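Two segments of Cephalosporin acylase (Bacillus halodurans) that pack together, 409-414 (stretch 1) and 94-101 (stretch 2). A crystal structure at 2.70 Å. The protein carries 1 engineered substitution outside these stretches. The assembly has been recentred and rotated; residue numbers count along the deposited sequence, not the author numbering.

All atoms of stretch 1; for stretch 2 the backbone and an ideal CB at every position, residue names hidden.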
ATOM      1  N   ASN D 409      39.290  12.714 -20.065  1.00 49.31           N
ATOM      2  CA  ASN D 409      39.650  12.311 -18.702  1.00 46.49           C
ATOM      3  C   ASN D 409      40.718  11.203 -18.681  1.00 45.91           C
ATOM      4  O   ASN D 409      40.687  10.295 -17.841  1.00 44.88           O
ATOM      5  CB  ASN D 409      38.395  11.880 -17.924  1.00 48.01           C
ATOM      6  CG  ASN D 409      38.640  11.770 -16.439  1.00 47.70           C
ATOM      7  OD1 ASN D 409      38.903  12.768 -15.774  1.00 39.24           O
ATOM      8  ND2 ASN D 409      38.571  10.546 -15.911  1.00 35.99           N
ATOM      9  N   ALA D 410      41.662  11.281 -19.618  1.00 43.26           N
ATOM     10  CA  ALA D 410      42.780  10.346 -19.663  1.00 42.40           C
ATOM     11  C   ALA D 410      43.730  10.593 -18.495  1.00 45.17           C
ATOM     12  O   ALA D 410      43.912  11.734 -18.066  1.00 50.39           O
ATOM     13  CB  ALA D 410      43.513  10.471 -20.974  1.00 40.10           C
ATOM     14  N   LEU D 411      44.325   9.520 -17.980  1.00 43.43           N
ATOM     15  CA  LEU D 411      45.265   9.623 -16.867  1.00 41.52           C
ATOM     16  C   LEU D 411      46.495  10.417 -17.265  1.00 45.05           C
ATOM     17  O   LEU D 411      47.165  10.103 -18.248  1.00 53.31           O
ATOM     18  CB  LEU D 411      45.674   8.237 -16.369  1.00 40.72           C
ATOM     19  CG  LEU D 411      46.809   8.095 -15.354  1.00 36.89           C
ATOM     20  CD1 LEU D 411      46.511   8.822 -14.059  1.00 30.80           C
ATOM     21  CD2 LEU D 411      47.061   6.622 -15.077  1.00 40.48           C
ATOM     22  N   LYS D 412      46.768  11.456 -16.490  1.00 48.52           N
ATOM     23  CA  LYS D 412      47.930  12.301 -16.675  1.00 54.88           C
ATOM     24  C   LYS D 412      48.505  12.558 -15.285  1.00 53.07           C
ATOM     25  O   LYS D 412      47.750  12.637 -14.314  1.00 54.53           O
ATOM     26  CB  LYS D 412      47.507  13.620 -17.321  1.00 58.68           C
ATOM     27  CG  LYS D 412      48.437  14.140 -18.405  1.00 80.71           C
ATOM     28  CD  LYS D 412      47.950  13.745 -19.796  1.00 95.54           C
ATOM     29  CE  LYS D 412      48.698  14.518 -20.871  1.00106.19           C
ATOM     30  NZ  LYS D 412      48.042  14.403 -22.196  1.00105.69           N
ATOM     31  N   PRO D 413      49.842  12.656 -15.167  1.00 53.37           N
ATOM     32  CA  PRO D 413      50.432  12.989 -13.872  1.00 48.20           C
ATOM     33  C   PRO D 413      50.034  14.388 -13.440  1.00 43.61           C
ATOM     34  O   PRO D 413      50.049  15.303 -14.257  1.00 43.49           O
ATOM     35  CB  PRO D 413      51.938  12.931 -14.144  1.00 49.05           C
ATOM     36  CG  PRO D 413      52.082  13.078 -15.616  1.00 50.88           C
ATOM     37  CD  PRO D 413      50.868  12.433 -16.199  1.00 53.50           C
ATOM     38  N   GLY D 414      49.643  14.536 -12.176  1.00 44.62           N
ATOM     39  CA  GLY D 414      49.300  15.841 -11.617  1.00 45.06           C
ATOM     40  C   GLY D 414      47.959  16.375 -12.059  1.00 43.08           C
ATOM     41  O   GLY D 414      47.663  17.551 -11.884  1.00 43.66           O
ATOM     42  N   UNK D  94      54.345  10.724 -10.661  1.00 56.93           N
ATOM     43  CA  UNK D  94      54.948   9.570 -11.321  1.00 58.22           C
ATOM     44  C   UNK D  94      53.920   8.626 -11.978  1.00 56.02           C
ATOM     45  O   UNK D  94      54.297   7.659 -12.644  1.00 54.15           O
ATOM     46  CB  UNK D  94      55.780   8.787 -10.303  1.00 58.22           C
ATOM     47  N   UNK D  95      52.630   8.915 -11.801  1.00 58.89           N
ATOM     48  CA  UNK D  95      51.561   8.076 -12.353  1.00 55.69           C
ATOM     49  C   UNK D  95      51.203   8.515 -13.769  1.00 60.41           C
ATOM     50  O   UNK D  95      50.461   9.478 -13.965  1.00 58.55           O
ATOM     51  CB  UNK D  95      50.321   8.129 -11.458  1.00 55.69           C
ATOM     52  N   UNK D  96      51.739   7.802 -14.753  1.00 69.26           N
ATOM     53  CA  UNK D  96      51.472   8.100 -16.152  1.00 75.36           C
ATOM     54  C   UNK D  96      50.722   6.945 -16.791  1.00 74.44           C
ATOM     55  O   UNK D  96      50.640   5.857 -16.223  1.00 67.18           O
ATOM     56  CB  UNK D  96      52.772   8.380 -16.908  1.00 75.36           C
ATOM     57  N   UNK D  97      50.188   7.198 -17.982  1.00 76.44           N
ATOM     58  CA  UNK D  97      49.413   6.217 -18.725  1.00 75.71           C
ATOM     59  C   UNK D  97      50.275   5.042 -19.149  1.00 80.65           C
ATOM     60  O   UNK D  97      49.836   3.898 -19.078  1.00 78.40           O
ATOM     61  CB  UNK D  97      48.768   6.865 -19.951  1.00 75.71           C
ATOM     62  N   UNK D  98      51.504   5.328 -19.582  1.00 91.29           N
ATOM     63  CA  UNK D  98      52.417   4.285 -20.061  1.00 97.90           C
ATOM     64  C   UNK D  98      53.124   3.517 -18.946  1.00 98.24           C
ATOM     65  O   UNK D  98      53.623   2.414 -19.174  1.00102.91           O
ATOM     66  CB  UNK D  98      53.469   4.912 -20.978  1.00 97.90           C
ATOM     67  N   UNK D  99      53.169   4.097 -17.750  1.00 97.59           N
ATOM     68  CA  UNK D  99      53.730   3.403 -16.595  1.00 96.69           C
ATOM     69  C   UNK D  99      52.787   2.299 -16.124  1.00 98.90           C
ATOM     70  O   UNK D  99      53.227   1.212 -15.739  1.00 94.08           O
ATOM     71  CB  UNK D  99      54.004   4.389 -15.458  1.00 96.69           C
ATOM     72  N   UNK D 100      51.488   2.584 -16.166  1.00105.09           N
ATOM     73  CA  UNK D 100      50.472   1.614 -15.774  1.00111.09           C
ATOM     74  C   UNK D 100      50.150   0.653 -16.927  1.00116.63           C
ATOM     75  O   UNK D 100      49.783  -0.499 -16.694  1.00118.07           O
ATOM     76  CB  UNK D 100      49.203   2.336 -15.317  1.00111.09           C
ATOM     77  N   UNK D 101      50.324   1.125 -18.163  1.00125.06           N
ATOM     78  CA  UNK D 101      50.195   0.284 -19.357  1.00133.53           C
ATOM     79  C   UNK D 101      51.224  -0.847 -19.330  1.00135.91           C
ATOM     80  O   UNK D 101      50.913  -1.991 -19.662  1.00135.18           O
ATOM     81  CB  UNK D 101      50.364   1.123 -20.625  1.00133.53           C
TER

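Stretch 1 runs without regular secondary structure past the start of the helix in stretch 2, and the two meet without a single hydrogen bond, so shape and polarity decide most positions.

At position 94 CA-to-CB points away and nothing of stretch 1 lies within 5.5 Å of the ideal CB, so many side chains would fit, small polar ones included. The residue is S94, whose hydroxyl plays no part in the contact.

Position 95 points sideways, with its ideal CB 4.7 Å from L411 CD1 and 5.4 Å from P413 CA. This apolar surround favours an aliphatic chain, such as leucine, isoleucine or methionine. L95 is found, and its CD2 packs 3.9 Å from L411 CD2. L95 O lies 3.5 Å from P413 N, but proline has no hydrogen to give.

Position 96 points away, although its ideal CB is still 4.5 Å from P413 CD. Its phi/psi of -115/167 is extended, whereas 97 has helical angles, which marks a likely N-cap; serine, threonine, aspartate or asparagine would suit, and a methyl, as in threonine, could also meet the proline ring. T96 does both: OG1 caps the helix by accepting from the backbone N of 99 at 3.3 Å, while CG2 rests 3.8 Å from P413 CG. T96 O also touches L411 CD2 at 3.8 Å.

Position 97 points sideways, its ideal CB 4.0 Å from L411 O, with A410 CB further along. A long, flexible apolar chain could follow this surface, and a donor might seek the carbonyl. M97 takes the apolar course: CE reaches A410 CB at 4.0 Å and approaches L411 O at 3.4 Å, without a hydrogen bond.

Position 98 points away into space that stretch 1 leaves empty, and would accept most helix-compatible residues. E98 makes no contact.

Position 99 is out of reach, so stretch 1 sets no preference; A99 contributes the backbone N that T96 caps.

Position 100 points toward stretch 1, its ideal CB 4.8 Å from L411 CD2. Valine, leucine or isoleucine could meet that methyl. V100 does so with CG1 at 3.9 Å, so that L411 CD2 touches both V100 and L95.

Position 101 is again out of reach and tolerant of polar or charged chains. K101 is poorly ordered, but its backbone N donates to M97 O at 3.0 Å.

Stretch 2, residues 94-101: SLTMEAVK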
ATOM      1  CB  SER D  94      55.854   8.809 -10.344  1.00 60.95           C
ATOM      2  OG  SER D  94      55.189   8.537  -9.121  1.00 65.60           O
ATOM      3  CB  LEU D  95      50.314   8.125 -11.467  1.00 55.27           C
ATOM      4  CG  LEU D  95      49.519   6.854 -11.124  1.00 50.59           C
ATOM      5  CD1 LEU D  95      48.091   7.214 -10.728  1.00 51.18           C
ATOM      6  CD2 LEU D  95      49.521   5.808 -12.227  1.00 50.57           C
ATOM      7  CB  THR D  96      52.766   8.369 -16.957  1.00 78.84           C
ATOM      8  OG1 THR D  96      53.637   7.231 -16.882  1.00 83.81           O
ATOM      9  CG2 THR D  96      53.493   9.605 -16.434  1.00 86.56           C
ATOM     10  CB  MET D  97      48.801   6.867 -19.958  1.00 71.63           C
ATOM     11  CG  MET D  97      47.362   6.499 -20.206  1.00 65.85           C
ATOM     12  SD  MET D  97      46.688   7.320 -21.674  1.00 78.74           S
ATOM     13  CE  MET D  97      47.249   9.013 -21.473  1.00 74.80           C
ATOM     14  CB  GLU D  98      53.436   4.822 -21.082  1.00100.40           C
ATOM     15  CG  GLU D  98      54.100   6.148 -20.728  1.00109.56           C
ATOM     16  CD  GLU D  98      53.420   7.341 -21.385  1.00114.17           C
ATOM     17  OE1 GLU D  98      52.809   7.175 -22.466  1.00112.71           O
ATOM     18  OE2 GLU D  98      53.505   8.450 -20.819  1.00109.99           O
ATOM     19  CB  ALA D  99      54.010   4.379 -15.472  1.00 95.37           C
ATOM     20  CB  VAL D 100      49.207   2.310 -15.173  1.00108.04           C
ATOM     21  CG1 VAL D 100      48.543   3.234 -16.174  1.00109.94           C
ATOM     22  CG2 VAL D 100      48.216   1.293 -14.632  1.00113.34           C
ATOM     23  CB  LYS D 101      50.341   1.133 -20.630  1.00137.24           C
ATOM     24  CG  LYS D 101      50.668   0.373 -21.923  1.00145.10           C
ATOM     25  CD  LYS D 101      49.424  -0.175 -22.621  1.00149.80           C
ATOM     26  CE  LYS D 101      49.788  -0.982 -23.869  1.00145.46           C
ATOM     27  NZ  LYS D 101      50.400  -0.148 -24.945  1.00142.61           N
TER
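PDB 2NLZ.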